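Local coordinates for protein HTH-type transcriptional regulator AscG (Escherichia coli, PDB 3BRQ) that represses the cryptic asc operon as a DNA-binding transcriptional regulator of the LacI family, at residues Met211-Met216 and Asp236-Ala241; Met193-Glu196 and Lys200-Ala203; Ala132-Ala137 and Ala203-Asn208; Glu189-Leu194 and Met216-Glu221. All coordinates share one frame; numbering follows the deposited sequence.

All four contacts are apolar and buried, have no hydrogen bond between their segments, and lie in the periplasmic-binding-protein-like fold. Contact 3 lays a helix on a strand well inside a mostly parallel sheet. Contact 4 packs helix 184-197 against helix 209-221, and each helix serves a second contact: 193-196 folds back on its own connecting loop in contact 2, and 211-216 meets a loop in contact 1. Contacts 2 and 4 lie farthest from the chain centre; contacts 1 and 4 border the second subunit. Contacts 2 and 3 share Ala203, and Leu194 CD1 meets Leu204 CD1 at 3.8 Å. Salt bridges lie beside two contacts, Glu192 with Arg222 near contact 4 and Asp237 with Arg288 near contact 1.

Contact 1 of 4, residues Met211-Met216 and Asp236-Ala241; sequences MAIGAM and DDIAIA
Ile213 meets Ile238 and Ile240 through one methyl group, its CD1, and no hydrogen bond joins the two segments. Before it in the helix, Met211 (modelled as selenomethionine) and Ala212 serve other neighbours: Met211 packs on Leu145 and Ser186, Ala212 on Leu248. At Ile213, CG1 lies anti to the carbonyl carbon (chi1 -69°) and the chain is extended beyond it (chi2 158°), which carries CD1 out toward the loop. There it approaches Ile238 end to end, CD1 to CD1 at 4.0 Å. Ile240 comes at a slant instead, and its CD1 is only 3.5 Å from Ile213 CD1, tighter than usual van der Waals contact. The 236-241 loop follows strand 231-235 of the Rossmann-like alpha/beta domain, and a type I turn from Ile238 to Ala241 brings both isoleucines round to the helix; Ala241 N bonds to Ile238 O at 3.0 Å within it. Across the subunit boundary, Ile213 also packs on Tyr243 of the second subunit, and Ile240 on Ile240 of that subunit. Farther along the helix Ala215 packs on Val191 and Leu145, while Met216, also selenomethionine, packs on Thr244, a residue whose OG1 has a weak hydrogen bond with Ala241 O.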
loop_
_atom_site.group_PDB
_atom_site.type_symbol
_atom_site.label_atom_id
_atom_site.label_comp_id
_atom_site.label_asym_id
_atom_site.label_seq_id
_atom_site.Cartn_x
_atom_site.Cartn_y
_atom_site.Cartn_z
HETATM N N MSE B 211 -6.496 2.159 11.107
HETATM C CA MSE B 211 -7.291 2.711 12.146
HETATM C C MSE B 211 -6.919 2.188 13.529
HETATM O O MSE B 211 -6.974 2.967 14.483
HETATM C CB MSE B 211 -8.791 2.461 11.842
HETATM C CG MSE B 211 -9.284 3.269 10.571
HETATM SE SE MSE B 211 -11.254 3.057 10.538
HETATM C CE MSE B 211 -11.727 3.965 12.076
ATOM N N ALA B 212 -6.544 0.909 13.671
ATOM C CA ALA B 212 -6.194 0.351 14.981
ATOM C C ALA B 212 -4.929 1.107 15.451
ATOM O O ALA B 212 -4.788 1.391 16.620
ATOM C CB ALA B 212 -5.910 -1.138 14.892
ATOM N N ILE B 213 -4.035 1.420 14.539
ATOM C CA ILE B 213 -2.800 2.143 14.963
ATOM C C ILE B 213 -3.141 3.593 15.359
ATOM O O ILE B 213 -2.675 4.093 16.397
ATOM C CB ILE B 213 -1.707 2.097 13.888
ATOM C CG1 ILE B 213 -1.150 0.675 13.735
ATOM C CG2 ILE B 213 -0.515 3.075 14.242
ATOM C CD1 ILE B 213 -0.449 0.384 12.355
ATOM N N GLY B 214 -4.022 4.237 14.594
ATOM C CA GLY B 214 -4.434 5.565 14.988
ATOM C C GLY B 214 -5.031 5.502 16.362
ATOM O O GLY B 214 -4.823 6.405 17.201
ATOM N N ALA B 215 -5.841 4.463 16.585
ATOM C CA ALA B 215 -6.577 4.336 17.824
ATOM C C ALA B 215 -5.648 4.034 19.034
ATOM O O ALA B 215 -5.726 4.690 20.046
ATOM C CB ALA B 215 -7.745 3.240 17.655
HETATM N N MSE B 216 -4.697 3.110 18.887
HETATM C CA MSE B 216 -3.665 2.956 19.898
HETATM C C MSE B 216 -2.930 4.285 20.212
HETATM O O MSE B 216 -2.502 4.513 21.354
HETATM C CB MSE B 216 -2.646 1.891 19.502
HETATM C CG MSE B 216 -3.181 0.511 19.618
HETATM SE SE MSE B 216 -1.975 -0.926 19.359
HETATM C CE MSE B 216 -1.038 -0.357 17.760
ATOM N N ASP B 236 -5.916 -7.116 8.473
ATOM C CA ASP B 236 -4.998 -6.869 7.330
ATOM C C ASP B 236 -3.654 -7.498 7.660
ATOM O O ASP B 236 -2.939 -7.922 6.757
ATOM C CB ASP B 236 -4.633 -5.380 7.046
ATOM C CG ASP B 236 -5.765 -4.548 6.342
ATOM O OD1 ASP B 236 -6.763 -5.098 5.851
ATOM O OD2 ASP B 236 -5.614 -3.301 6.318
ATOM N N ASP B 237 -3.273 -7.463 8.927
ATOM C CA ASP B 237 -1.959 -7.971 9.351
ATOM C C ASP B 237 -0.854 -7.323 8.502
ATOM O O ASP B 237 -0.004 -8.022 7.898
ATOM C CB ASP B 237 -1.933 -9.506 9.275
ATOM C CG ASP B 237 -0.723 -10.097 9.901
ATOM O OD1 ASP B 237 -0.226 -9.551 10.906
ATOM O OD2 ASP B 237 -0.253 -11.131 9.367
ATOM N N ILE B 238 -0.853 -6.003 8.449
ATOM C CA ILE B 238 0.215 -5.281 7.671
ATOM C C ILE B 238 1.637 -5.572 8.146
ATOM O O ILE B 238 1.859 -6.031 9.262
ATOM C CB ILE B 238 -0.029 -3.778 7.592
ATOM C CG1 ILE B 238 -0.008 -3.156 8.988
ATOM C CG2 ILE B 238 -1.369 -3.482 6.835
ATOM C CD1 ILE B 238 -0.371 -1.708 8.979
ATOM N N ALA B 239 2.626 -5.265 7.309
ATOM C CA ALA B 239 3.995 -5.654 7.650
ATOM C C ALA B 239 4.442 -4.997 8.945
ATOM O O ALA B 239 5.135 -5.607 9.733
ATOM C CB ALA B 239 4.979 -5.358 6.460
ATOM N N ILE B 240 4.001 -3.774 9.212
ATOM C CA ILE B 240 4.385 -3.125 10.481
ATOM C C ILE B 240 3.682 -3.612 11.749
ATOM O O ILE B 240 4.044 -3.209 12.829
ATOM C CB ILE B 240 4.240 -1.571 10.443
ATOM C CG1 ILE B 240 2.793 -1.178 10.251
ATOM C CG2 ILE B 240 5.075 -0.985 9.372
ATOM C CD1 ILE B 240 2.561 0.221 10.606
ATOM N N ALA B 241 2.653 -4.435 11.636
ATOM C CA ALA B 241 1.893 -4.824 12.837
ATOM C C ALA B 241 2.769 -5.424 13.966
ATOM O O ALA B 241 2.587 -5.092 15.151
ATOM C CB ALA B 241 0.735 -5.780 12.438
#

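Contact 2 of 4, residues Met193-Glu196 and Lys200-Ala203; sequences MLLE and KFSA
Phe201 holds CG between the backbone N and the carbonyl carbon (chi1 58°), and from there the ring projects back toward the helix that the chain has just left. Leu194 and Leu195 both place CG anti to the carbonyl carbon, with chi1 of -59° and -58°, but they use different parts of the side chain. Leu194 gives its CB, 3.9 Å from Phe201 CE2, so its branched end remains available to other neighbours. Leu195 starts out across the direction of the loop, and its CD2 then comes nearer, to 4.0 Å from Phe201 CZ; its side chain crosses that of Phe201 at about a right angle. Both carbons reach the ring obliquely at its far end, in ordinary van der Waals contact. The contact buries 118 Å² in all, and Phe201 contributes 66 Å² of it. Three residues separate the segments, making this a local helix-to-strand connection, with the aromatic ring packed back on the last turns of helix 184-197 before the chain enters strand 203-206. Beyond the pair, Phe201 also packs on Leu176 and on Ala143 of strand 142-145. Leu194 packs on Ala143 and Leu145 of the same strand and on Ala178 of strand 177-178, which places the contact over one side of the sheet, while Leu195 extends to Arg222 just after helix 209-221.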
loop_
_atom_site.group_PDB
_atom_site.type_symbol
_atom_site.label_atom_id
_atom_site.label_comp_id
_atom_site.label_asym_id
_atom_site.label_seq_id
_atom_site.Cartn_x
_atom_site.Cartn_y
_atom_site.Cartn_z
HETATM N N MSE B 193 -13.605 10.148 19.969
HETATM C CA MSE B 193 -15.056 10.292 20.012
HETATM C C MSE B 193 -15.645 9.299 21.025
HETATM O O MSE B 193 -16.396 9.711 21.857
HETATM C CB MSE B 193 -15.689 10.167 18.622
HETATM C CG MSE B 193 -17.264 10.283 18.674
HETATM SE SE MSE B 193 -18.000 10.231 16.913
HETATM C CE MSE B 193 -17.451 8.459 16.404
ATOM N N LEU B 194 -15.274 8.032 20.986
ATOM C CA LEU B 194 -15.708 6.999 21.953
ATOM C C LEU B 194 -15.391 7.329 23.413
ATOM O O LEU B 194 -16.216 7.113 24.286
ATOM C CB LEU B 194 -15.052 5.630 21.582
ATOM C CG LEU B 194 -15.335 5.041 20.189
ATOM C CD1 LEU B 194 -14.358 3.902 19.811
ATOM C CD2 LEU B 194 -16.813 4.538 20.197
ATOM N N LEU B 195 -14.191 7.847 23.682
ATOM C CA LEU B 195 -13.819 8.296 25.030
ATOM C C LEU B 195 -14.639 9.456 25.486
ATOM O O LEU B 195 -14.979 9.507 26.666
ATOM C CB LEU B 195 -12.315 8.749 25.089
ATOM C CG LEU B 195 -11.316 7.639 24.658
ATOM C CD1 LEU B 195 -9.813 8.153 24.711
ATOM C CD2 LEU B 195 -11.461 6.513 25.630
ATOM N N GLU B 196 -14.906 10.444 24.616
ATOM C CA GLU B 196 -15.823 11.543 24.999
ATOM C C GLU B 196 -17.271 11.023 25.241
ATOM O O GLU B 196 -17.964 11.535 26.127
ATOM C CB GLU B 196 -15.845 12.660 23.938
ATOM C CG GLU B 196 -14.516 13.387 23.793
ATOM C CD GLU B 196 -14.445 14.312 22.607
ATOM O OE1 GLU B 196 -15.390 14.327 21.792
ATOM O OE2 GLU B 196 -13.408 15.009 22.465
ATOM N N LYS B 200 -18.234 2.725 28.673
ATOM C CA LYS B 200 -17.003 2.010 29.005
ATOM C C LYS B 200 -16.719 0.882 28.006
ATOM O O LYS B 200 -17.644 0.190 27.527
ATOM C CB LYS B 200 -17.097 1.406 30.409
ATOM C CG LYS B 200 -16.614 2.309 31.524
ATOM C CD LYS B 200 -15.074 2.108 31.726
ATOM C CE LYS B 200 -14.441 3.049 32.774
ATOM N NZ LYS B 200 -15.181 2.995 34.092
ATOM N N PHE B 201 -15.448 0.666 27.697
ATOM C CA PHE B 201 -15.116 -0.512 26.943
ATOM C C PHE B 201 -13.742 -1.071 27.367
ATOM O O PHE B 201 -12.846 -0.281 27.709
ATOM C CB PHE B 201 -15.224 -0.212 25.421
ATOM C CG PHE B 201 -14.336 0.938 24.938
ATOM C CD1 PHE B 201 -13.076 0.674 24.452
ATOM C CD2 PHE B 201 -14.797 2.268 24.973
ATOM C CE1 PHE B 201 -12.263 1.675 24.024
ATOM C CE2 PHE B 201 -13.985 3.314 24.547
ATOM C CZ PHE B 201 -12.718 3.008 24.063
ATOM N N SER B 202 -13.573 -2.401 27.321
ATOM C CA SER B 202 -12.284 -3.069 27.627
ATOM C C SER B 202 -11.510 -3.517 26.379
ATOM O O SER B 202 -10.314 -3.845 26.451
ATOM C CB SER B 202 -12.450 -4.252 28.629
ATOM O OG SER B 202 -13.222 -5.336 28.087
ATOM N N ALA B 203 -12.166 -3.494 25.222
ATOM C CA ALA B 203 -11.507 -3.924 24.005
ATOM C C ALA B 203 -12.052 -3.107 22.837
ATOM O O ALA B 203 -13.197 -2.676 22.884
ATOM C CB ALA B 203 -11.720 -5.463 23.773
#

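Contact 3 of 4, residues Ala132-Ala137 and Ala203-Asn208; sequences AELINA and ALVASN
Leu134 points from its helix toward the strand, and its CD1 touches Ala203 and Val205, two residues whose CB bonds leave the same face. The Leu134 and Val205 side chains lie at a slant to one another, with Leu134 CD1 3.4 Å from Val205 CG2, closer than usual van der Waals contact. With Val205 CG1 anti to the backbone N (chi1 177°), CG2 stands beside that N and is the branch that meets Leu134. Ala203 CB meets the same Leu134 CD1 at the looser distance of 3.9 Å. Leu204, between them in sequence, directs its CB away from helix 123-136 and packs on Ala215 of helix 209-221. Strand 203-206 is thus covered by helices on its two faces, the three-layer alpha/beta/alpha arrangement of the periplasmic-binding-protein-like domain. Within the sheet the strand runs parallel between 142-145 and 231-235; Val205 shares backbone hydrogen bonds with Ala143 and Leu145, and Leu204 with Ser231 and Ile233. Leu134 extends its packing to Ile233 and to Leu291. At the strand's end Asn208 is the N-cap of helix 209-221, its OD1 accepting from Met211 N, while its ND2 bonds to Trp182 O.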
loop_
_atom_site.group_PDB
_atom_site.type_symbol
_atom_site.label_atom_id
_atom_site.label_comp_id
_atom_site.label_asym_id
_atom_site.label_seq_id
_atom_site.Cartn_x
_atom_site.Cartn_y
_atom_site.Cartn_z
ATOM N N ALA B 132 -15.671 -12.972 19.021
ATOM C CA ALA B 132 -16.027 -14.117 19.894
ATOM C C ALA B 132 -14.848 -14.493 20.781
ATOM O O ALA B 132 -15.028 -14.871 21.939
ATOM C CB ALA B 132 -16.489 -15.325 19.079
ATOM N N GLU B 133 -13.652 -14.335 20.244
ATOM C CA GLU B 133 -12.431 -14.571 20.987
ATOM C C GLU B 133 -12.264 -13.572 22.120
ATOM O O GLU B 133 -11.838 -13.944 23.232
ATOM C CB GLU B 133 -11.237 -14.510 20.055
ATOM C CG GLU B 133 -9.906 -14.853 20.758
ATOM C CD GLU B 133 -8.825 -15.352 19.831
ATOM O OE1 GLU B 133 -7.635 -15.336 20.263
ATOM O OE2 GLU B 133 -9.142 -15.778 18.689
ATOM N N LEU B 134 -12.608 -12.302 21.856
ATOM C CA LEU B 134 -12.600 -11.315 22.903
ATOM C C LEU B 134 -13.620 -11.668 23.947
ATOM O O LEU B 134 -13.285 -11.640 25.132
ATOM C CB LEU B 134 -12.855 -9.876 22.366
ATOM C CG LEU B 134 -11.813 -9.301 21.430
ATOM C CD1 LEU B 134 -12.278 -7.957 20.776
ATOM C CD2 LEU B 134 -10.469 -9.109 22.093
ATOM N N ILE B 135 -14.858 -11.974 23.547
ATOM C CA ILE B 135 -15.914 -12.323 24.514
ATOM C C ILE B 135 -15.532 -13.522 25.401
ATOM O O ILE B 135 -15.727 -13.505 26.631
ATOM C CB ILE B 135 -17.275 -12.605 23.856
ATOM C CG1 ILE B 135 -17.766 -11.374 23.067
ATOM C CG2 ILE B 135 -18.327 -13.068 24.939
ATOM C CD1 ILE B 135 -18.983 -11.617 22.164
ATOM N N ASN B 136 -14.969 -14.556 24.790
ATOM C CA ASN B 136 -14.557 -15.748 25.552
ATOM C C ASN B 136 -13.321 -15.520 26.424
ATOM O O ASN B 136 -13.149 -16.235 27.423
ATOM C CB ASN B 136 -14.397 -16.961 24.629
ATOM C CG ASN B 136 -15.727 -17.423 24.052
ATOM O OD1 ASN B 136 -15.885 -17.509 22.817
ATOM N ND2 ASN B 136 -16.711 -17.686 24.931
ATOM N N ALA B 137 -12.484 -14.527 26.071
ATOM C CA ALA B 137 -11.425 -14.051 26.978
ATOM C C ALA B 137 -11.939 -13.126 28.097
ATOM O O ALA B 137 -11.146 -12.622 28.888
ATOM C CB ALA B 137 -10.266 -13.405 26.219
ATOM N N ALA B 203 -12.166 -3.494 25.222
ATOM C CA ALA B 203 -11.507 -3.924 24.005
ATOM C C ALA B 203 -12.052 -3.107 22.837
ATOM O O ALA B 203 -13.197 -2.676 22.884
ATOM C CB ALA B 203 -11.720 -5.463 23.773
ATOM N N LEU B 204 -11.213 -2.891 21.822
ATOM C CA LEU B 204 -11.596 -2.165 20.609
ATOM C C LEU B 204 -11.227 -3.002 19.377
ATOM O O LEU B 204 -10.044 -3.420 19.211
ATOM C CB LEU B 204 -10.864 -0.794 20.516
ATOM C CG LEU B 204 -11.075 -0.177 19.109
ATOM C CD1 LEU B 204 -12.044 0.930 19.158
ATOM C CD2 LEU B 204 -9.770 0.301 18.485
ATOM N N VAL B 205 -12.213 -3.217 18.497
ATOM C CA VAL B 205 -11.958 -3.917 17.208
ATOM C C VAL B 205 -11.987 -2.845 16.132
ATOM O O VAL B 205 -13.026 -2.195 15.968
ATOM C CB VAL B 205 -13.019 -5.018 16.936
ATOM C CG1 VAL B 205 -12.797 -5.683 15.574
ATOM C CG2 VAL B 205 -12.953 -6.089 18.055
ATOM N N ALA B 206 -10.831 -2.598 15.465
ATOM C CA ALA B 206 -10.755 -1.653 14.337
ATOM C C ALA B 206 -10.836 -2.449 13.059
ATOM O O ALA B 206 -10.180 -3.466 12.938
ATOM C CB ALA B 206 -9.426 -0.866 14.344
ATOM N N SER B 207 -11.584 -1.940 12.073
ATOM C CA SER B 207 -11.806 -2.659 10.838
ATOM C C SER B 207 -10.581 -2.705 9.929
ATOM O O SER B 207 -10.596 -3.470 8.965
ATOM C CB SER B 207 -13.072 -2.155 10.117
ATOM O OG SER B 207 -14.229 -2.558 10.844
ATOM N N ASN B 208 -9.492 -1.959 10.229
ATOM C CA ASN B 208 -8.245 -2.278 9.542
ATOM C C ASN B 208 -7.043 -1.885 10.433
ATOM O O ASN B 208 -7.188 -1.226 11.461
ATOM C CB ASN B 208 -8.164 -1.620 8.140
ATOM C CG ASN B 208 -7.956 -0.078 8.188
ATOM O OD1 ASN B 208 -8.299 0.574 9.152
ATOM N ND2 ASN B 208 -7.438 0.493 7.099
#

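Contact 4 of 4, residues Glu189-Leu194 and Met216-Glu221; sequences EGVEML and MKALHE
Val191 faces Ala218 and Leu219, and its two methyl groups make the close apolar contacts from the 189-194 side. CG1 makes the closest approach, 3.6 Å from Ala218 CB. Leu219 CG lies 4.1 Å from Val191 CG2 and equally far from CG1, while Leu219 CD2 is also 4.1 Å from Val191 CG1, so the leucine branch point sits against both methyls. The two side chains cross at about a right angle. Leu219 leaves its helix alongside the interface and then comes nearer at its end, its CG anti to the carbonyl carbon (chi1 -74°). Val191 sits off a staggered rotamer (chi1 139°), with both methyls turned to the other helix. The alpha carbons of Val191 and Ala218 are 6.5 Å apart, a close approach for two helices, and the single methyl of Ala218 is all that its side chain places between them. Helix 209-221 links the parallel strands 203-206 and 231-235 in a beta-alpha-beta crossover, and helix 184-197 precedes strand 203-206 on the same face of the domain's sheet. Underneath, Leu219 and Met216 pack on Val232 of strand 231-235. Toward the rim Glu192 bends its end nearer the other helix; its OE2 forms a salt bridge with Arg222 NH1, which probably eases the repulsion between Glu192 and the nearby Glu196. Glu192 OE1 and Glu221 OE1 remain 6.4 Å apart, not in contact. On another side of helix 209-221, Lys217 NZ is hydrogen-bonded to Thr244 O of the second subunit.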
loop_
_atom_site.group_PDB
_atom_site.type_symbol
_atom_site.label_atom_id
_atom_site.label_comp_id
_atom_site.label_asym_id
_atom_site.label_seq_id
_atom_site.Cartn_x
_atom_site.Cartn_y
_atom_site.Cartn_z
ATOM N N GLU B 189 -9.420 9.663 15.761
ATOM C CA GLU B 189 -10.585 10.539 15.967
ATOM C C GLU B 189 -11.763 9.711 16.444
ATOM O O GLU B 189 -12.622 10.213 17.187
ATOM C CB GLU B 189 -10.931 11.235 14.631
ATOM C CG GLU B 189 -10.082 12.487 14.354
ATOM C CD GLU B 189 -9.979 12.916 12.864
ATOM O OE1 GLU B 189 -10.902 12.672 12.076
ATOM O OE2 GLU B 189 -8.921 13.498 12.457
ATOM N N GLY B 190 -11.832 8.469 15.952
ATOM C CA GLY B 190 -12.908 7.508 16.314
ATOM C C GLY B 190 -12.746 7.187 17.764
ATOM O O GLY B 190 -13.708 7.250 18.519
ATOM N N VAL B 191 -11.490 6.985 18.196
ATOM C CA VAL B 191 -11.262 6.695 19.614
ATOM C C VAL B 191 -11.532 7.887 20.519
ATOM O O VAL B 191 -12.155 7.722 21.571
ATOM C CB VAL B 191 -9.834 6.137 19.909
ATOM C CG1 VAL B 191 -9.299 6.749 21.142
ATOM C CG2 VAL B 191 -9.947 4.638 20.216
ATOM N N GLU B 192 -11.094 9.084 20.105
ATOM C CA GLU B 192 -11.346 10.292 20.899
ATOM C C GLU B 192 -12.882 10.451 21.034
ATOM O O GLU B 192 -13.379 10.793 22.100
ATOM C CB GLU B 192 -10.701 11.513 20.260
ATOM C CG GLU B 192 -10.749 12.793 21.122
ATOM C CD GLU B 192 -10.248 12.549 22.575
ATOM O OE1 GLU B 192 -9.137 11.952 22.754
ATOM O OE2 GLU B 192 -10.985 12.912 23.532
HETATM N N MSE B 193 -13.605 10.148 19.969
HETATM C CA MSE B 193 -15.056 10.292 20.012
HETATM C C MSE B 193 -15.645 9.299 21.025
HETATM O O MSE B 193 -16.396 9.711 21.857
HETATM C CB MSE B 193 -15.689 10.167 18.622
HETATM C CG MSE B 193 -17.264 10.283 18.674
HETATM SE SE MSE B 193 -18.000 10.231 16.913
HETATM C CE MSE B 193 -17.451 8.459 16.404
ATOM N N LEU B 194 -15.274 8.032 20.986
ATOM C CA LEU B 194 -15.708 6.999 21.953
ATOM C C LEU B 194 -15.391 7.329 23.413
ATOM O O LEU B 194 -16.216 7.113 24.286
ATOM C CB LEU B 194 -15.052 5.630 21.582
ATOM C CG LEU B 194 -15.335 5.041 20.189
ATOM C CD1 LEU B 194 -14.358 3.902 19.811
ATOM C CD2 LEU B 194 -16.813 4.538 20.197
HETATM N N MSE B 216 -4.697 3.110 18.887
HETATM C CA MSE B 216 -3.665 2.956 19.898
HETATM C C MSE B 216 -2.930 4.285 20.212
HETATM O O MSE B 216 -2.502 4.513 21.354
HETATM C CB MSE B 216 -2.646 1.891 19.502
HETATM C CG MSE B 216 -3.181 0.511 19.618
HETATM SE SE MSE B 216 -1.975 -0.926 19.359
HETATM C CE MSE B 216 -1.038 -0.357 17.760
ATOM N N LYS B 217 -2.803 5.169 19.235
ATOM C CA LYS B 217 -2.061 6.432 19.482
ATOM C C LYS B 217 -2.917 7.335 20.375
ATOM O O LYS B 217 -2.489 7.861 21.393
ATOM C CB LYS B 217 -1.662 7.130 18.154
ATOM C CG LYS B 217 -0.988 8.490 18.308
ATOM C CD LYS B 217 0.470 8.342 18.733
ATOM C CE LYS B 217 1.180 9.680 18.839
ATOM N NZ LYS B 217 2.594 9.453 19.349
ATOM N N ALA B 218 -4.174 7.444 20.023
ATOM C CA ALA B 218 -5.061 8.350 20.752
ATOM C C ALA B 218 -5.261 7.811 22.180
ATOM O O ALA B 218 -5.363 8.590 23.144
ATOM C CB ALA B 218 -6.357 8.524 19.991
ATOM N N LEU B 219 -5.242 6.489 22.321
ATOM C CA LEU B 219 -5.416 5.870 23.612
ATOM C C LEU B 219 -4.180 6.140 24.500
ATOM O O LEU B 219 -4.311 6.529 25.664
ATOM C CB LEU B 219 -5.694 4.350 23.464
ATOM C CG LEU B 219 -7.073 3.876 22.977
ATOM C CD1 LEU B 219 -7.033 2.396 22.626
ATOM C CD2 LEU B 219 -8.123 4.141 24.065
ATOM N N HIS B 220 -2.990 5.921 23.938
ATOM C CA HIS B 220 -1.733 6.230 24.605
ATOM C C HIS B 220 -1.660 7.694 25.011
ATOM O O HIS B 220 -1.198 8.009 26.116
ATOM C CB HIS B 220 -0.588 5.941 23.657
ATOM C CG HIS B 220 0.758 6.010 24.290
ATOM N ND1 HIS B 220 1.623 7.063 24.089
ATOM C CD2 HIS B 220 1.413 5.127 25.078
ATOM C CE1 HIS B 220 2.748 6.836 24.743
ATOM N NE2 HIS B 220 2.647 5.668 25.355
ATOM N N GLU B 221 -2.102 8.587 24.127
ATOM C CA GLU B 221 -2.142 10.021 24.416
ATOM C C GLU B 221 -3.133 10.359 25.532
ATOM O O GLU B 221 -2.931 11.303 26.280
ATOM C CB GLU B 221 -2.514 10.815 23.176
ATOM C CG GLU B 221 -1.390 11.026 22.168
ATOM C CD GLU B 221 -1.853 11.825 20.951
ATOM O OE1 GLU B 221 -3.097 11.954 20.739
ATOM O OE2 GLU B 221 -0.989 12.325 20.209
#